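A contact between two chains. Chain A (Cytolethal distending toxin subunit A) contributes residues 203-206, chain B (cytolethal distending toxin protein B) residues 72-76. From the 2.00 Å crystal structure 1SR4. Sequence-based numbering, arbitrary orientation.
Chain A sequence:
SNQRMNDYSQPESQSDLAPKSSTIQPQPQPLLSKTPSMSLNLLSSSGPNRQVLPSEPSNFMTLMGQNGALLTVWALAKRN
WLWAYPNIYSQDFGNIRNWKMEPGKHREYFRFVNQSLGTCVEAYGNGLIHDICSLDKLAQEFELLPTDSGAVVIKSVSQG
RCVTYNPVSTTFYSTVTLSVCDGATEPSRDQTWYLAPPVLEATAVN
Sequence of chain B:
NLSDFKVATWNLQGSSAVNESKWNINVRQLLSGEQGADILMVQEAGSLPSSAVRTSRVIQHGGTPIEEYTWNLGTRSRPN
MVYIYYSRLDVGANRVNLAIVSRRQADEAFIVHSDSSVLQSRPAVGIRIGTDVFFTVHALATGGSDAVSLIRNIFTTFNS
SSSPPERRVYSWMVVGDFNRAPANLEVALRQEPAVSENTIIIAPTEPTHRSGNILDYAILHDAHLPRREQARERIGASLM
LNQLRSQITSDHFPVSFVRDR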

ATOM      1  N   THR A 203       5.488  16.910  -5.205  1.00 11.47           N
ATOM      2  CA  THR A 203       6.372  16.978  -6.356  1.00  9.76           C
ATOM      3  C   THR A 203       6.118  15.719  -7.184  1.00 10.93           C
ATOM      4  O   THR A 203       6.176  14.610  -6.653  1.00  9.01           O
ATOM      5  CB  THR A 203       7.869  17.037  -5.911  1.00 10.74           C
ATOM      6  OG1 THR A 203       8.079  18.183  -5.072  1.00 10.41           O
ATOM      7  CG2 THR A 203       8.796  17.131  -7.127  1.00 10.67           C
ATOM      8  N   ALA A 204       5.808  15.889  -8.471  1.00  9.39           N
ATOM      9  CA  ALA A 204       5.566  14.747  -9.362  1.00  9.57           C
ATOM     10  C   ALA A 204       6.851  13.944  -9.549  1.00 11.00           C
ATOM     11  O   ALA A 204       7.933  14.514  -9.737  1.00 10.85           O
ATOM     12  CB  ALA A 204       5.052  15.231 -10.725  1.00 10.66           C
ATOM     13  N   VAL A 205       6.729  12.621  -9.514  1.00 11.38           N
ATOM     14  CA  VAL A 205       7.883  11.750  -9.642  1.00 12.18           C
ATOM     15  C   VAL A 205       7.809  10.835 -10.854  1.00 12.34           C
ATOM     16  O   VAL A 205       8.545   9.858 -10.936  1.00 13.04           O
ATOM     17  CB  VAL A 205       8.076  10.882  -8.375  1.00 10.84           C
ATOM     18  CG1 VAL A 205       8.399  11.757  -7.197  1.00  8.67           C
ATOM     19  CG2 VAL A 205       6.817  10.059  -8.098  1.00 12.37           C
ATOM     20  N   ASN A 206       6.926  11.169 -11.794  1.00 13.94           N
ATOM     21  CA  ASN A 206       6.758  10.397 -13.024  1.00 13.93           C
ATOM     22  C   ASN A 206       8.011  10.487 -13.893  1.00 15.08           C
ATOM     23  O   ASN A 206       8.737  11.490 -13.772  1.00 15.41           O
ATOM     24  CB  ASN A 206       5.547  10.918 -13.820  1.00 12.33           C
ATOM     25  CG  ASN A 206       5.602  12.436 -14.088  1.00 12.84           C
ATOM     26  OD1 ASN A 206       5.837  13.239 -13.183  1.00 10.89           O
ATOM     27  ND2 ASN A 206       5.354  12.823 -15.339  1.00 11.22           N
ATOM     28  OXT ASN A 206       8.240   9.565 -14.700  1.00 17.15           O
TER
ATOM     29  N   ASN B  72      12.595   2.732 -12.016  1.00  9.21           N
ATOM     30  CA  ASN B  72      12.879   4.019 -11.395  1.00  9.14           C
ATOM     31  C   ASN B  72      11.650   4.607 -10.717  1.00  9.00           C
ATOM     32  O   ASN B  72      10.708   5.014 -11.386  1.00 11.09           O
ATOM     33  CB  ASN B  72      13.415   4.994 -12.452  1.00  8.67           C
ATOM     34  CG  ASN B  72      13.836   6.325 -11.856  1.00  9.43           C
ATOM     35  OD1 ASN B  72      13.831   6.497 -10.627  1.00  9.33           O
ATOM     36  ND2 ASN B  72      14.203   7.275 -12.719  1.00  8.98           N
ATOM     37  N   LEU B  73      11.666   4.654  -9.388  1.00  9.67           N
ATOM     38  CA  LEU B  73      10.543   5.195  -8.618  1.00 10.59           C
ATOM     39  C   LEU B  73      10.596   6.726  -8.589  1.00 12.04           C
ATOM     40  O   LEU B  73       9.662   7.386  -8.123  1.00 12.45           O
ATOM     41  CB  LEU B  73      10.579   4.660  -7.179  1.00 11.55           C
ATOM     42  CG  LEU B  73      10.529   3.139  -6.992  1.00  9.94           C
ATOM     43  CD1 LEU B  73      10.848   2.795  -5.537  1.00 13.84           C
ATOM     44  CD2 LEU B  73       9.152   2.608  -7.380  1.00 12.97           C
ATOM     45  N   GLY B  74      11.708   7.283  -9.058  1.00 10.06           N
ATOM     46  CA  GLY B  74      11.840   8.722  -9.095  1.00  9.21           C
ATOM     47  C   GLY B  74      11.797   9.230 -10.525  1.00 10.22           C
ATOM     48  O   GLY B  74      11.314   8.539 -11.429  1.00 11.14           O
ATOM     49  N   THR B  75      12.300  10.444 -10.731  1.00  9.18           N
ATOM     50  CA  THR B  75      12.334  11.074 -12.047  1.00  9.05           C
ATOM     51  C   THR B  75      13.646  10.733 -12.772  1.00  9.61           C
ATOM     52  O   THR B  75      14.543  10.127 -12.192  1.00 10.65           O
ATOM     53  CB  THR B  75      12.239  12.617 -11.903  1.00 10.77           C
ATOM     54  OG1 THR B  75      13.385  13.099 -11.185  1.00  9.33           O
ATOM     55  CG2 THR B  75      10.973  13.008 -11.114  1.00  9.69           C
ATOM     56  N   ARG B  76      13.755  11.108 -14.045  1.00  9.90           N
ATOM     57  CA  ARG B  76      14.989  10.854 -14.776  1.00 10.49           C
ATOM     58  C   ARG B  76      16.116  11.664 -14.127  1.00 11.85           C
ATOM     59  O   ARG B  76      17.230  11.170 -14.003  1.00 12.45           O
ATOM     60  CB  ARG B  76      14.847  11.250 -16.257  1.00  9.25           C
ATOM     61  CG  ARG B  76      16.165  11.128 -17.064  1.00  9.71           C
ATOM     62  CD  ARG B  76      15.937  11.323 -18.573  1.00  8.87           C
ATOM     63  NE  ARG B  76      14.936  10.379 -19.068  1.00  8.14           N
ATOM     64  CZ  ARG B  76      15.179   9.105 -19.358  1.00  9.98           C
ATOM     65  NH1 ARG B  76      16.402   8.610 -19.219  1.00  9.50           N
ATOM     66  NH2 ARG B  76      14.192   8.315 -19.767  1.00  9.06           N
TER
HETATM   67  O   HOH W   1      10.998  11.477 -15.412  1.00 13.44           O
HETATM   68  O   HOH W   2      10.986   8.198 -13.985  1.00 17.21           O

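The C-terminal end of the toxin's A subunit lies against a loop of the B subunit, and the two stretches meet without a single direct hydrogen bond. What holds them together here is packing, supplemented by water. Two residues supply most of the 178 Å² buried between them: A:Val205 and B:Thr75.

A:Val205 sits nearest the other backbone, with CA of A:Val205 5.0 Å from CA of B:Gly74. Its side chain, chi1 in the m well, leaves CA sideways to the B loop. CB and CG2 of A:Val205 both lie against the carbonyl O of B:Leu73, at 3.8 and 3.9 Å, and CA of A:Val205 lies 3.6 Å from CG2 of B:Thr75. A branched aliphatic residue suits such a buried place: it fills space close to its own backbone and brings no polar group that would need a partner.

B:Thr75 answers from the other side with its methyl group. CG2 of B:Thr75 is 3.7 Å from O of A:Ala204 and 3.8 Å from O of A:Asn206, as well as touching CA of A:Val205, so one methyl packs against three consecutive residues. These are van der Waals contacts, even where the neighbour is an oxygen. Threonine suits the site because its two branches differ in character: CG2 packs against chain A, while OG1 is hydrogen-bonded to a residue adjoining its own stretch.

B:Gly74 covers less surface but makes the closest approach. O of B:Gly74 comes within 3.1 Å of O of A:Val205; both are acceptors, so no hydrogen bond joins them and the pair gains nothing directly from being close. A CB here would point away from chain A, so the contact itself does not explain the glycine. The loop is braced from within by B:Asn72, whose amide serves both ways: OD1 accepts from N of B:Gly74 at 2.8 Å, and ND2 donates to O of B:Thr75 at 2.9 Å. Asparagine is well suited to this, since a short side chain carries both a donor and an acceptor to neighbouring backbone groups.

At the chain end, A:Asn206 points its CA-to-CB bond away from chain B, and its terminal carboxylate is approached by two waters. One water donates to O of A:Asn206 at 2.8 Å and accepts from N of B:Arg76 at 3.1 Å, bridging the chains. A second water lies 3.1 Å from OXT of A:Asn206 and 2.6 Å from O of B:Gly74. Water can thus link polar backbone groups that do not meet directly.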